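Local coordinates for protein CD38 molecule (Bos taurus, PDB 3KOU) that belongs, as CD38, to the ADP-ribosyl cyclase family, a group of disulfide-bonded enzymes, and is a glycosylated ectoenzyme in cattle, at residues D19-I24 and A46-F51; V85-T90 and T105-L110; V152-F157 and R185-N190; N163-V168 and P193-E198. All blocks are in the same frame, centred on the assembly; numbering follows the deposited sequence.

In the fold
Four contacts follow the chain from an outer helical region to the parallel sheet. Interaction 1 pairs helices 20-35 and 44-55 and closes before interaction 2 begins; their centres are about 21 Å apart, and Ile47 touches Leu110. Interaction 2 joins edge strand 85-88 to the loop before helix 110-115. Interactions 3 and 4 alternate along the sequence: helix 145-160 precedes strand 164-170, and helix 182-187 precedes strand 196-203. Strand 164-170 lies beside strand 85-88, linking interaction 4 to interaction 2. Interactions 2 and 3, about 12 Å apart between centres, both touch 2NF and together build much of its pocket, whereas interaction 1 lies about 32 Å, centre to centre, from interaction 4.

Interaction 1 of 4, residues D19-I24 and A46-F51; sequences DFQKII and AIRQAF. With SO4 (sulfate ion), chain D.
Phe20 turns its ring edge to the face of Phe51, toward the rim, where helices 20-35 and 44-55 pack side by side, running roughly antiparallel with local axes at 142° and 9.9 Å apart at closest approach. The two ring planes stand at 81°, a T-shaped stack with centroids 5.6 Å apart, and the leading atom Phe20 CZ lies 3.9 Å from Phe51 CE2. Ile24 fills the angle beside this stack. Because its CG1 sits between the backbone N and the carbonyl carbon (chi1 64°), CD1 reaches across to Phe51 CB at 3.8 Å, and the same methyl rests 3.7 Å from Arg48 CG. Its other branch, CG2, lies over one face of the Phe20 ring, toward its rim. Trp120 meets both phenyl rings, and Phe149 adds a further ring against Phe51, so the apolar half of the contact belongs to a larger aromatic cluster.

The outer half is looser and polar. Gln21 crosses Arg48 at a slant, its amide turned only slightly from the guanidinium plane, although their detailed fit is doubtful in the model. Beyond them a sulfate ion, probably from the crystallisation liquor, is held by Arg48 and Gln49. Its O2 lies at the guanidinium edge and accepts from Arg48 NH1 at 3.2 Å, more weakly from Arg48 NH2, and from Gln49 NE2 at 2.9 Å. A further bond runs from Arg48 NH2 to sulfate O3, also 2.9 Å. Cohesion between the helices thus comes from buried aromatic and aliphatic packing, while the arginine's charge is turned outward and met by an anion of the crystal.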
# COMPACT_ATOMS: atom_id res chain seq x y z
N ASP A 19 14.70 -1.01 -16.90
CA ASP A 19 15.59 -0.13 -16.13
C ASP A 19 15.13 0.03 -14.69
O ASP A 19 15.34 1.08 -14.10
CB ASP A 19 15.72 1.25 -16.80
CG ASP A 19 16.27 1.15 -18.21
OD1 ASP A 19 17.35 0.55 -18.36
OD2 ASP A 19 15.61 1.65 -19.14
N PHE A 20 14.50 -1.01 -14.16
CA PHE A 20 14.01 -1.03 -12.78
C PHE A 20 15.04 -0.49 -11.79
O PHE A 20 14.72 0.33 -10.93
CB PHE A 20 13.64 -2.48 -12.40
CG PHE A 20 13.13 -2.61 -11.00
CD1 PHE A 20 11.83 -2.21 -10.68
CD2 PHE A 20 13.92 -3.17 -10.01
CE1 PHE A 20 11.32 -2.37 -9.38
CE2 PHE A 20 13.43 -3.32 -8.70
CZ PHE A 20 12.14 -2.91 -8.39
N GLN A 21 16.26 -0.99 -11.89
CA GLN A 21 17.31 -0.67 -10.95
C GLN A 21 17.59 0.84 -10.92
O GLN A 21 17.74 1.45 -9.85
CB GLN A 21 18.57 -1.47 -11.32
CG GLN A 21 19.77 -1.23 -10.48
CD GLN A 21 21.00 -1.91 -11.03
OE1 GLN A 21 20.90 -2.95 -11.69
NE2 GLN A 21 22.16 -1.34 -10.78
N LYS A 22 17.68 1.43 -12.11
CA LYS A 22 17.90 2.86 -12.23
C LYS A 22 16.69 3.65 -11.72
O LYS A 22 16.86 4.65 -11.01
CB LYS A 22 18.22 3.23 -13.67
CG LYS A 22 18.36 4.72 -13.96
CD LYS A 22 18.53 4.96 -15.45
CE LYS A 22 18.82 6.42 -15.79
NZ LYS A 22 17.58 7.25 -15.80
N ILE A 23 15.48 3.21 -12.06
CA ILE A 23 14.27 3.90 -11.63
C ILE A 23 14.17 3.95 -10.10
O ILE A 23 13.94 5.01 -9.52
CB ILE A 23 12.99 3.28 -12.23
CG1 ILE A 23 12.92 3.54 -13.74
CG2 ILE A 23 11.75 3.82 -11.52
CD1 ILE A 23 11.87 2.71 -14.46
N ILE A 24 14.39 2.82 -9.43
CA ILE A 24 14.28 2.87 -7.97
C ILE A 24 15.38 3.71 -7.30
O ILE A 24 15.11 4.41 -6.32
CB ILE A 24 14.12 1.47 -7.32
CG1 ILE A 24 15.34 0.58 -7.55
CG2 ILE A 24 12.85 0.79 -7.84
CD1 ILE A 24 15.38 -0.64 -6.58
N ALA A 46 22.45 1.63 -1.20
CA ALA A 46 22.27 0.45 -0.35
C ALA A 46 20.82 -0.05 -0.38
O ALA A 46 20.56 -1.27 -0.37
CB ALA A 46 22.69 0.75 1.09
N ILE A 47 19.89 0.88 -0.40
CA ILE A 47 18.49 0.50 -0.53
C ILE A 47 18.21 -0.20 -1.85
O ILE A 47 17.54 -1.24 -1.87
CB ILE A 47 17.56 1.70 -0.25
CG1 ILE A 47 17.67 2.09 1.23
CG2 ILE A 47 16.10 1.38 -0.64
CD1 ILE A 47 17.06 3.45 1.56
N ARG A 48 18.72 0.34 -2.96
CA ARG A 48 18.57 -0.32 -4.25
C ARG A 48 19.18 -1.70 -4.22
O ARG A 48 18.57 -2.66 -4.69
CB ARG A 48 19.20 0.46 -5.41
CG ARG A 48 19.08 -0.38 -6.70
CD ARG A 48 20.21 -0.31 -7.73
NE ARG A 48 21.41 0.44 -7.39
CZ ARG A 48 22.65 -0.04 -7.38
NH1 ARG A 48 22.89 -1.32 -7.69
NH2 ARG A 48 23.66 0.76 -7.07
N GLN A 49 20.39 -1.81 -3.68
CA GLN A 49 21.04 -3.12 -3.65
C GLN A 49 20.22 -4.12 -2.84
O GLN A 49 20.11 -5.28 -3.25
CB GLN A 49 22.46 -3.04 -3.11
CG GLN A 49 23.46 -2.30 -4.02
CD GLN A 49 24.78 -1.96 -3.29
OE1 GLN A 49 24.80 -1.82 -2.07
NE2 GLN A 49 25.87 -1.83 -4.04
N ALA A 50 19.67 -3.69 -1.70
CA ALA A 50 18.86 -4.59 -0.87
C ALA A 50 17.60 -5.03 -1.59
O ALA A 50 17.17 -6.19 -1.46
CB ALA A 50 18.50 -3.93 0.49
N PHE A 51 16.98 -4.10 -2.30
CA PHE A 51 15.73 -4.36 -3.03
C PHE A 51 16.00 -5.43 -4.09
O PHE A 51 15.31 -6.44 -4.13
CB PHE A 51 15.20 -3.06 -3.66
CG PHE A 51 13.70 -3.04 -3.89
CD1 PHE A 51 12.97 -1.90 -3.61
CD2 PHE A 51 13.03 -4.13 -4.43
CE1 PHE A 51 11.61 -1.85 -3.85
CE2 PHE A 51 11.65 -4.08 -4.66
CZ PHE A 51 10.95 -2.94 -4.37
S SO4 D . 26.69 -0.83 -8.08
O1 SO4 D . 28.13 -0.78 -7.84
O2 SO4 D . 26.01 -1.31 -6.88
O3 SO4 D . 26.21 0.50 -8.43
O4 SO4 D . 26.39 -1.73 -9.20

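Interaction 2 of 4, residues V85-T90 and T105-L110; sequences VFWSKT and TLEDTL. With 2NF ([[(2R,3S,4R,5R)-5-(6-aminopurin-9-yl)-3,4-dihydroxyoxolan-2-yl]methoxy-hydroxyphosphoryl] [(2R,3S,4R,5R)-5-(3-carbamoylpyridin-1-ium-1yl)- 3-fluoro-,4- hydroxyoxolan-2-yl]methyl phosphate), chain E; NAG (2-acetamido-2-deoxy-beta-D-glucopyranose), chain C.
Trp87 and Glu107 supply the direct polar link: Trp87 NE1 donates to Glu107 OE1 at 2.9 Å with an N-H...O angle of 157°. The oxygen lies near the indole plane and receives the bond on its syn side, though tilted 30° out of the carboxylate plane; the ring and carboxylate planes are turned 52° apart. The same OE1 is also hydrogen-bonded to His95 NE2, so two groups grip this one oxygen.

Backbone contacts accompany it. Val85 O faces Thr105 CA at 3.4 Å in a C-H...O contact, and a water bridges Val85 O to Leu106 N. Apolar packing is slight, with Thr105 CG2 set against Val85 CG1 and the indole.

Strand 85-88 is an edge of the four-stranded parallel sheet, and its residues, with Lys89 after them, meet 2NF. The sugar of 2NF lies over one indole face, Trp87 N donates to 2NF O3D at 2.8 Å, and Phe86 turns its ring edge to that oxygen.

The phosphates are held by Ser88 OG, 2.8 Å from 2NF O1N, and by Lys89 NZ, 2.9 Å from O1A. Lys89 NZ also forms a salt bridge with Asp178, while the backbone Lys89 N donates to 2NF O5B.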
# COMPACT_ATOMS: atom_id res chain seq x y z
N VAL A 85 -2.90 7.58 5.96
CA VAL A 85 -4.10 7.37 5.17
C VAL A 85 -4.07 6.00 4.51
O VAL A 85 -3.11 5.66 3.82
CB VAL A 85 -4.25 8.44 4.07
CG1 VAL A 85 -5.46 8.12 3.16
CG2 VAL A 85 -4.37 9.82 4.73
N PHE A 86 -5.12 5.21 4.75
CA PHE A 86 -5.36 3.95 4.05
C PHE A 86 -6.38 4.20 2.93
O PHE A 86 -7.11 5.19 2.96
CB PHE A 86 -5.91 2.88 5.03
CG PHE A 86 -4.95 2.50 6.12
CD1 PHE A 86 -4.01 1.49 5.92
CD2 PHE A 86 -4.96 3.17 7.33
CE1 PHE A 86 -3.11 1.16 6.92
CE2 PHE A 86 -4.06 2.83 8.34
CZ PHE A 86 -3.16 1.83 8.14
N TRP A 87 -6.43 3.29 1.96
CA TRP A 87 -7.40 3.36 0.86
C TRP A 87 -7.71 1.96 0.33
O TRP A 87 -6.91 1.04 0.49
CB TRP A 87 -6.89 4.25 -0.28
CG TRP A 87 -5.60 3.78 -0.89
CD1 TRP A 87 -4.34 4.15 -0.53
CD2 TRP A 87 -5.45 2.87 -1.97
NE1 TRP A 87 -3.41 3.52 -1.32
CE2 TRP A 87 -4.07 2.72 -2.21
CE3 TRP A 87 -6.36 2.15 -2.77
CZ2 TRP A 87 -3.57 1.90 -3.21
CZ3 TRP A 87 -5.86 1.34 -3.76
CH2 TRP A 87 -4.48 1.22 -3.97
N SER A 88 -8.88 1.79 -0.28
CA SER A 88 -9.24 0.52 -0.93
C SER A 88 -10.27 0.84 -2.01
O SER A 88 -11.33 1.38 -1.70
CB SER A 88 -9.82 -0.45 0.13
OG SER A 88 -9.80 -1.80 -0.33
N LYS A 89 -9.93 0.55 -3.28
CA LYS A 89 -10.81 0.79 -4.42
C LYS A 89 -10.98 2.28 -4.69
O LYS A 89 -11.92 2.68 -5.39
CB LYS A 89 -12.21 0.17 -4.23
CG LYS A 89 -12.25 -1.13 -3.44
CD LYS A 89 -11.57 -2.26 -4.18
CE LYS A 89 -11.66 -3.56 -3.37
NZ LYS A 89 -10.87 -4.63 -4.04
N THR A 90 -10.08 3.10 -4.15
CA THR A 90 -10.19 4.54 -4.24
C THR A 90 -8.82 5.16 -4.55
O THR A 90 -8.51 6.28 -4.12
CB THR A 90 -10.70 5.14 -2.92
OG1 THR A 90 -9.80 4.79 -1.85
CG2 THR A 90 -12.11 4.61 -2.59
N THR A 105 -0.19 8.23 2.23
CA THR A 105 -0.58 6.85 1.91
C THR A 105 0.67 5.99 1.88
O THR A 105 1.79 6.50 1.99
CB THR A 105 -1.22 6.78 0.53
OG1 THR A 105 -0.26 7.18 -0.48
CG2 THR A 105 -2.43 7.71 0.47
N LEU A 106 0.49 4.68 1.73
CA LEU A 106 1.61 3.76 1.62
C LEU A 106 2.51 4.20 0.47
O LEU A 106 3.74 4.13 0.58
CB LEU A 106 1.08 2.32 1.39
CG LEU A 106 2.14 1.23 1.36
CD1 LEU A 106 2.97 1.16 2.68
CD2 LEU A 106 1.51 -0.12 1.02
N GLU A 107 1.90 4.71 -0.59
CA GLU A 107 2.63 5.12 -1.79
C GLU A 107 3.46 6.38 -1.56
O GLU A 107 4.28 6.77 -2.42
CB GLU A 107 1.66 5.26 -3.00
CG GLU A 107 1.11 3.94 -3.53
CD GLU A 107 0.01 3.32 -2.63
OE1 GLU A 107 -0.61 4.05 -1.84
OE2 GLU A 107 -0.21 2.10 -2.72
N ASP A 108 3.27 7.02 -0.40
CA ASP A 108 4.05 8.18 0.02
C ASP A 108 5.18 7.85 1.01
O ASP A 108 5.89 8.74 1.45
CB ASP A 108 3.14 9.26 0.63
CG ASP A 108 2.11 9.76 -0.36
OD1 ASP A 108 2.48 10.04 -1.51
OD2 ASP A 108 0.92 9.90 0.01
N THR A 109 5.31 6.59 1.42
CA THR A 109 6.48 6.20 2.20
C THR A 109 7.65 6.07 1.23
O THR A 109 7.42 6.03 0.03
CB THR A 109 6.31 4.85 2.93
OG1 THR A 109 6.14 3.80 1.96
CG2 THR A 109 5.08 4.91 3.87
N LEU A 110 8.87 5.96 1.75
CA LEU A 110 10.04 5.76 0.88
C LEU A 110 9.90 4.54 -0.05
O LEU A 110 9.94 4.68 -1.27
CB LEU A 110 11.33 5.66 1.70
CG LEU A 110 12.65 5.74 0.89
CD1 LEU A 110 13.80 6.24 1.78
CD2 LEU A 110 12.99 4.40 0.27
C1D 2NF E . -2.26 -1.18 1.73
C2D 2NF E . -2.47 0.32 1.76
F2D 2NF E . -1.94 1.01 2.73
C3D 2NF E . -3.91 0.52 1.34
O3D 2NF E . -4.59 1.24 2.27
O4D 2NF E . -3.32 -1.69 0.96
C4D 2NF E . -4.39 -0.86 0.89
C5D 2NF E . -5.10 -0.95 -0.43
O5D 2NF E . -5.03 -2.13 -1.21
PN 2NF E . -6.38 -2.84 -1.45
O1N 2NF E . -7.08 -2.62 -0.22
O2N 2NF E . -6.13 -4.16 -1.84
O3 2NF E . -7.07 -1.96 -2.52
PA 2NF E . -7.47 -2.33 -3.99
O1A 2NF E . -8.27 -3.44 -3.95
O2A 2NF E . -6.21 -2.65 -4.60
O5B 2NF E . -8.10 -1.19 -4.57
C1 NAG C . -15.39 3.54 -7.17
C2 NAG C . -14.57 4.76 -7.61
C3 NAG C . -14.67 4.91 -9.14
C4 NAG C . -14.44 3.60 -9.91
C5 NAG C . -15.27 2.49 -9.28
C6 NAG C . -15.02 1.11 -9.91
C7 NAG C . -14.35 6.60 -5.99
C8 NAG C . -15.05 7.72 -5.29
N2 NAG C . -15.05 5.99 -6.97
O3 NAG C . -13.79 5.93 -9.59
O4 NAG C . -14.81 3.77 -11.29
O5 NAG C . -14.94 2.41 -7.90
O6 NAG C . -13.63 0.82 -9.92
O7 NAG C . -13.20 6.28 -5.68
O HOH W 1 -2.23 3.80 1.99

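Interaction 3 of 4, residues V152-F157 and R185-N190; sequences VLSERF and RVEAPN. With 2NF ([[(2R,3S,4R,5R)-5-(6-aminopurin-9-yl)-3,4-dihydroxyoxolan-2-yl]methoxy-hydroxyphosphoryl] [(2R,3S,4R,5R)-5-(3-carbamoylpyridin-1-ium-1yl)- 3-fluoro-,4- hydroxyoxolan-2-yl]methyl phosphate), chain E.
Ser154 and Glu187 face each other across the junction of helix 145-160 with helix 182-187, which has a wider pi-type turn at 185-187; together they form a wall of the 2NF pocket. Glu187 extends alongside Ser154, its chain straight beyond CG, and brings its carboxylate to 2NF. With CG set beside the backbone N (chi1 -68°), the chain runs past the serine, leaving Ser154 OG 3.2 Å from Glu187 OE2. Ser154 OG is itself hydrogen-bonded to Trp150 O one turn earlier in its helix, which fixes the hydroxyl next to the ligand.

Val186 points toward helix 145-160. Its CG1 branch, anti to the backbone N, presses on Glu155, 3.7 Å from CB and 3.6 Å from the backbone N. Further out, the extended Glu155 passes Asn190 obliquely; the main charged partner of Glu155 is Lys65, with which its OE1 forms a salt bridge.

On the sugar side, Phe157 leans toward the fluorine of the ligand, its CE2 3.2 Å from 2NF F2D, and stacks edge-to-face with Phe86. One link is covalent: Glu187 OE2 is bonded to 2NF C1D at 1.6 Å, with Ser154 OG 3.1 Å from that same carbon.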
# COMPACT_ATOMS: atom_id res chain seq x y z
N VAL A 152 3.74 -7.46 2.64
CA VAL A 152 4.56 -7.26 3.82
C VAL A 152 4.75 -5.76 4.12
O VAL A 152 4.78 -5.37 5.29
CB VAL A 152 5.92 -8.04 3.76
CG1 VAL A 152 6.79 -7.55 2.62
CG2 VAL A 152 6.65 -7.89 5.08
N LEU A 153 4.87 -4.94 3.06
CA LEU A 153 4.96 -3.48 3.26
C LEU A 153 3.68 -2.96 3.91
O LEU A 153 3.73 -2.17 4.88
CB LEU A 153 5.25 -2.71 1.95
CG LEU A 153 5.83 -1.30 2.19
CD1 LEU A 153 7.30 -1.40 2.67
CD2 LEU A 153 5.72 -0.41 0.93
N SER A 154 2.55 -3.44 3.41
CA SER A 154 1.23 -3.07 3.93
C SER A 154 1.06 -3.46 5.38
O SER A 154 0.48 -2.70 6.17
CB SER A 154 0.12 -3.71 3.09
OG SER A 154 0.09 -3.15 1.76
N GLU A 155 1.54 -4.64 5.74
CA GLU A 155 1.45 -5.08 7.13
C GLU A 155 2.26 -4.20 8.08
O GLU A 155 1.77 -3.80 9.13
CB GLU A 155 1.82 -6.56 7.30
CG GLU A 155 1.93 -6.96 8.77
CD GLU A 155 2.22 -8.43 8.98
OE1 GLU A 155 2.60 -9.12 8.02
OE2 GLU A 155 2.06 -8.90 10.13
N ARG A 156 3.51 -3.89 7.72
CA ARG A 156 4.34 -3.05 8.57
C ARG A 156 3.78 -1.64 8.71
O ARG A 156 3.79 -1.08 9.80
CB ARG A 156 5.80 -3.02 8.08
CG ARG A 156 6.44 -4.40 7.96
CD ARG A 156 6.94 -4.90 9.31
NE ARG A 156 7.87 -3.95 9.92
CZ ARG A 156 9.20 -4.04 9.85
NH1 ARG A 156 9.76 -5.04 9.18
NH2 ARG A 156 9.97 -3.12 10.43
N PHE A 157 3.30 -1.07 7.60
CA PHE A 157 2.61 0.24 7.57
C PHE A 157 1.44 0.27 8.58
O PHE A 157 1.32 1.20 9.41
CB PHE A 157 2.12 0.42 6.12
CG PHE A 157 1.40 1.73 5.82
CD1 PHE A 157 2.06 2.94 5.85
CD2 PHE A 157 0.09 1.70 5.37
CE1 PHE A 157 1.40 4.13 5.49
CE2 PHE A 157 -0.58 2.87 5.00
CZ PHE A 157 0.07 4.09 5.05
N ARG A 185 -7.68 -7.68 4.61
CA ARG A 185 -6.98 -8.90 5.01
C ARG A 185 -5.75 -8.63 5.84
O ARG A 185 -5.38 -9.42 6.69
CB ARG A 185 -6.48 -9.66 3.79
CG ARG A 185 -7.49 -10.55 3.12
CD ARG A 185 -6.80 -11.44 2.09
NE ARG A 185 -6.12 -10.66 1.05
CZ ARG A 185 -4.81 -10.52 0.95
NH1 ARG A 185 -4.00 -11.10 1.83
NH2 ARG A 185 -4.30 -9.79 -0.03
N VAL A 186 -5.07 -7.54 5.54
CA VAL A 186 -3.72 -7.36 6.03
C VAL A 186 -3.65 -6.13 6.91
O VAL A 186 -3.01 -6.15 7.97
CB VAL A 186 -2.75 -7.21 4.86
CG1 VAL A 186 -1.35 -6.83 5.35
CG2 VAL A 186 -2.71 -8.50 4.02
N GLU A 187 -4.30 -5.05 6.48
CA GLU A 187 -4.12 -3.77 7.16
C GLU A 187 -4.97 -3.60 8.41
O GLU A 187 -4.43 -3.45 9.50
CB GLU A 187 -4.24 -2.59 6.20
CG GLU A 187 -3.08 -2.58 5.22
CD GLU A 187 -3.28 -1.72 4.00
OE1 GLU A 187 -4.38 -1.15 3.81
OE2 GLU A 187 -2.31 -1.61 3.22
N ALA A 188 -6.29 -3.66 8.24
CA ALA A 188 -7.21 -3.52 9.36
C ALA A 188 -6.90 -4.51 10.51
O ALA A 188 -6.87 -4.13 11.67
CB ALA A 188 -8.68 -3.63 8.87
N PRO A 189 -6.66 -5.79 10.18
CA PRO A 189 -6.40 -6.78 11.23
C PRO A 189 -5.06 -6.63 11.95
O PRO A 189 -4.90 -7.19 13.03
CB PRO A 189 -6.47 -8.14 10.48
CG PRO A 189 -7.32 -7.86 9.26
CD PRO A 189 -6.94 -6.42 8.88
N ASN A 190 -4.12 -5.87 11.38
CA ASN A 190 -2.83 -5.64 12.00
C ASN A 190 -2.65 -4.20 12.52
O ASN A 190 -1.55 -3.79 12.90
CB ASN A 190 -1.71 -6.02 11.03
CG ASN A 190 -1.65 -7.52 10.79
OD1 ASN A 190 -1.93 -8.01 9.68
ND2 ASN A 190 -1.31 -8.27 11.83
C1D 2NF E . -2.26 -1.18 1.73
C2D 2NF E . -2.47 0.32 1.76
F2D 2NF E . -1.94 1.01 2.73
C3D 2NF E . -3.91 0.52 1.34
O3D 2NF E . -4.59 1.24 2.27
O4D 2NF E . -3.32 -1.69 0.96
C4D 2NF E . -4.39 -0.86 0.89
C5D 2NF E . -5.10 -0.95 -0.43
O5D 2NF E . -5.03 -2.13 -1.21
PN 2NF E . -6.38 -2.84 -1.45
O1N 2NF E . -7.08 -2.62 -0.22
O2N 2NF E . -6.13 -4.16 -1.84
O3 2NF E . -7.07 -1.96 -2.52
PA 2NF E . -7.47 -2.33 -3.99
O1A 2NF E . -8.27 -3.44 -3.95
O2A 2NF E . -6.21 -2.65 -4.60
O5B 2NF E . -8.10 -1.19 -4.57

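Interaction 4 of 4, residues N163-V168 and P193-E198; sequences NTVRVV and PQVELE
Val165 and Glu196 join two strands through their flat peptide groups, whose N-H and C=O edges meet across the gap while the faces of the sheet are left to side chains. One face carries Thr164, Arg166, Glu196 and Glu198; the other carries Val165 and Leu197. Val165 N donates to Glu196 O at 2.7 Å, nearly in line with the carbonyl, and Val165 O accepts from Glu198 N at 2.9 Å in the carbonyl plane. One residue thus bonds on both sides of its partner Leu197, as parallel pairing demands. Val167 N to Glu198 O, 2.8 Å, continues the ladder. At the beginning, Glu196 N meets Asn163 O at 3.0 Å from 46° above the carbonyl plane, a less regular bond where the strands are just starting.

On the polar face the Glu198 carboxylate leans over Thr164, its OE2 3.6 Å from Thr164 CG2. Its charge is met by Arg233 on the next strand, which also forms a salt bridge with Glu196; Arg166 turns instead to Tyr97. On the apolar face Leu197 CD1 touches Val167 CG1 at 4.0 Å and lies against Val165, a fit that is doubtful because that side chain has two conformers.

The strands, whose local axes are inclined by 29°, are the central neighbours of a four-stranded parallel sheet and, with helix 182-187 between them in the chain, make a beta-alpha-beta crossover.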
# COMPACT_ATOMS: atom_id res chain seq x y z
N ASN A 163 -2.03 7.11 16.71
CA ASN A 163 -3.07 8.12 16.90
C ASN A 163 -4.18 8.02 15.86
O ASN A 163 -4.67 6.94 15.58
CB ASN A 163 -2.45 9.52 17.00
CG ASN A 163 -1.55 9.66 18.22
OD1 ASN A 163 -1.68 8.90 19.18
ND2 ASN A 163 -0.64 10.62 18.19
N THR A 164 -4.58 9.13 15.27
CA THR A 164 -5.71 9.06 14.35
C THR A 164 -5.25 8.67 12.96
O THR A 164 -4.32 9.27 12.42
CB THR A 164 -6.43 10.40 14.22
OG1 THR A 164 -6.86 10.83 15.51
CG2 THR A 164 -7.64 10.25 13.32
N VAL A 165 -5.88 7.65 12.38
CA VAL A 165 -5.63 7.27 10.99
C VAL A 165 -6.92 7.43 10.20
O VAL A 165 -8.01 7.37 10.78
CB VAL A 165 -5.12 5.81 10.85
CG1 VAL A 165 -3.77 5.65 11.54
CG2 VAL A 165 -6.14 4.82 11.43
N ARG A 166 -6.81 7.64 8.89
CA ARG A 166 -7.99 7.79 8.03
C ARG A 166 -8.02 6.71 6.95
O ARG A 166 -6.95 6.23 6.53
CB ARG A 166 -8.05 9.18 7.37
CG ARG A 166 -8.14 10.35 8.34
CD ARG A 166 -6.82 11.09 8.42
NE ARG A 166 -6.79 12.05 9.53
CZ ARG A 166 -7.15 13.32 9.42
NH1 ARG A 166 -7.57 13.80 8.25
NH2 ARG A 166 -7.09 14.13 10.47
N VAL A 167 -9.22 6.30 6.54
CA VAL A 167 -9.38 5.43 5.37
C VAL A 167 -10.41 5.97 4.36
O VAL A 167 -11.50 6.43 4.75
CB VAL A 167 -9.69 3.96 5.74
CG1 VAL A 167 -11.06 3.85 6.37
CG2 VAL A 167 -9.61 3.09 4.50
N VAL A 168 -10.04 5.98 3.08
CA VAL A 168 -10.95 6.43 2.01
C VAL A 168 -11.53 5.20 1.31
O VAL A 168 -10.79 4.41 0.72
CB VAL A 168 -10.22 7.32 0.99
CG1 VAL A 168 -11.22 7.89 -0.04
CG2 VAL A 168 -9.48 8.46 1.72
N PRO A 193 -3.03 -1.47 18.21
CA PRO A 193 -4.19 -1.22 19.08
C PRO A 193 -4.27 0.20 19.66
O PRO A 193 -3.25 0.86 19.91
CB PRO A 193 -4.02 -2.24 20.21
CG PRO A 193 -3.22 -3.33 19.61
CD PRO A 193 -2.26 -2.65 18.64
N GLN A 194 -5.50 0.65 19.87
CA GLN A 194 -5.81 1.94 20.50
C GLN A 194 -5.57 3.17 19.62
O GLN A 194 -5.73 4.30 20.07
CB GLN A 194 -5.14 2.07 21.86
CG GLN A 194 -5.67 1.04 22.87
CD GLN A 194 -4.92 1.04 24.20
OE1 GLN A 194 -4.64 2.10 24.78
NE2 GLN A 194 -4.61 -0.15 24.70
N VAL A 195 -5.23 2.97 18.35
CA VAL A 195 -5.32 4.09 17.43
C VAL A 195 -6.81 4.36 17.17
O VAL A 195 -7.69 3.61 17.61
CB VAL A 195 -4.54 3.89 16.07
CG1 VAL A 195 -3.15 3.29 16.31
CG2 VAL A 195 -5.33 3.04 15.11
N GLU A 196 -7.10 5.46 16.49
CA GLU A 196 -8.50 5.73 16.14
C GLU A 196 -8.58 5.80 14.64
O GLU A 196 -7.73 6.41 13.99
CB GLU A 196 -8.98 7.04 16.77
CG GLU A 196 -8.72 7.14 18.28
CD GLU A 196 -9.34 8.38 18.91
OE1 GLU A 196 -10.09 9.09 18.21
OE2 GLU A 196 -9.07 8.65 20.10
N LEU A 197 -9.58 5.15 14.07
CA LEU A 197 -9.73 5.13 12.62
C LEU A 197 -10.96 5.89 12.16
O LEU A 197 -12.07 5.69 12.68
CB LEU A 197 -9.79 3.69 12.11
CG LEU A 197 -10.08 3.55 10.61
CD1 LEU A 197 -8.90 4.05 9.79
CD2 LEU A 197 -10.38 2.11 10.24
N GLU A 198 -10.77 6.78 11.20
CA GLU A 198 -11.88 7.50 10.61
C GLU A 198 -12.05 7.03 9.18
O GLU A 198 -11.11 7.08 8.41
CB GLU A 198 -11.60 9.01 10.60
CG GLU A 198 -11.53 9.61 11.98
CD GLU A 198 -11.25 11.10 11.92
OE1 GLU A 198 -11.36 11.66 10.81
OE2 GLU A 198 -10.92 11.69 12.96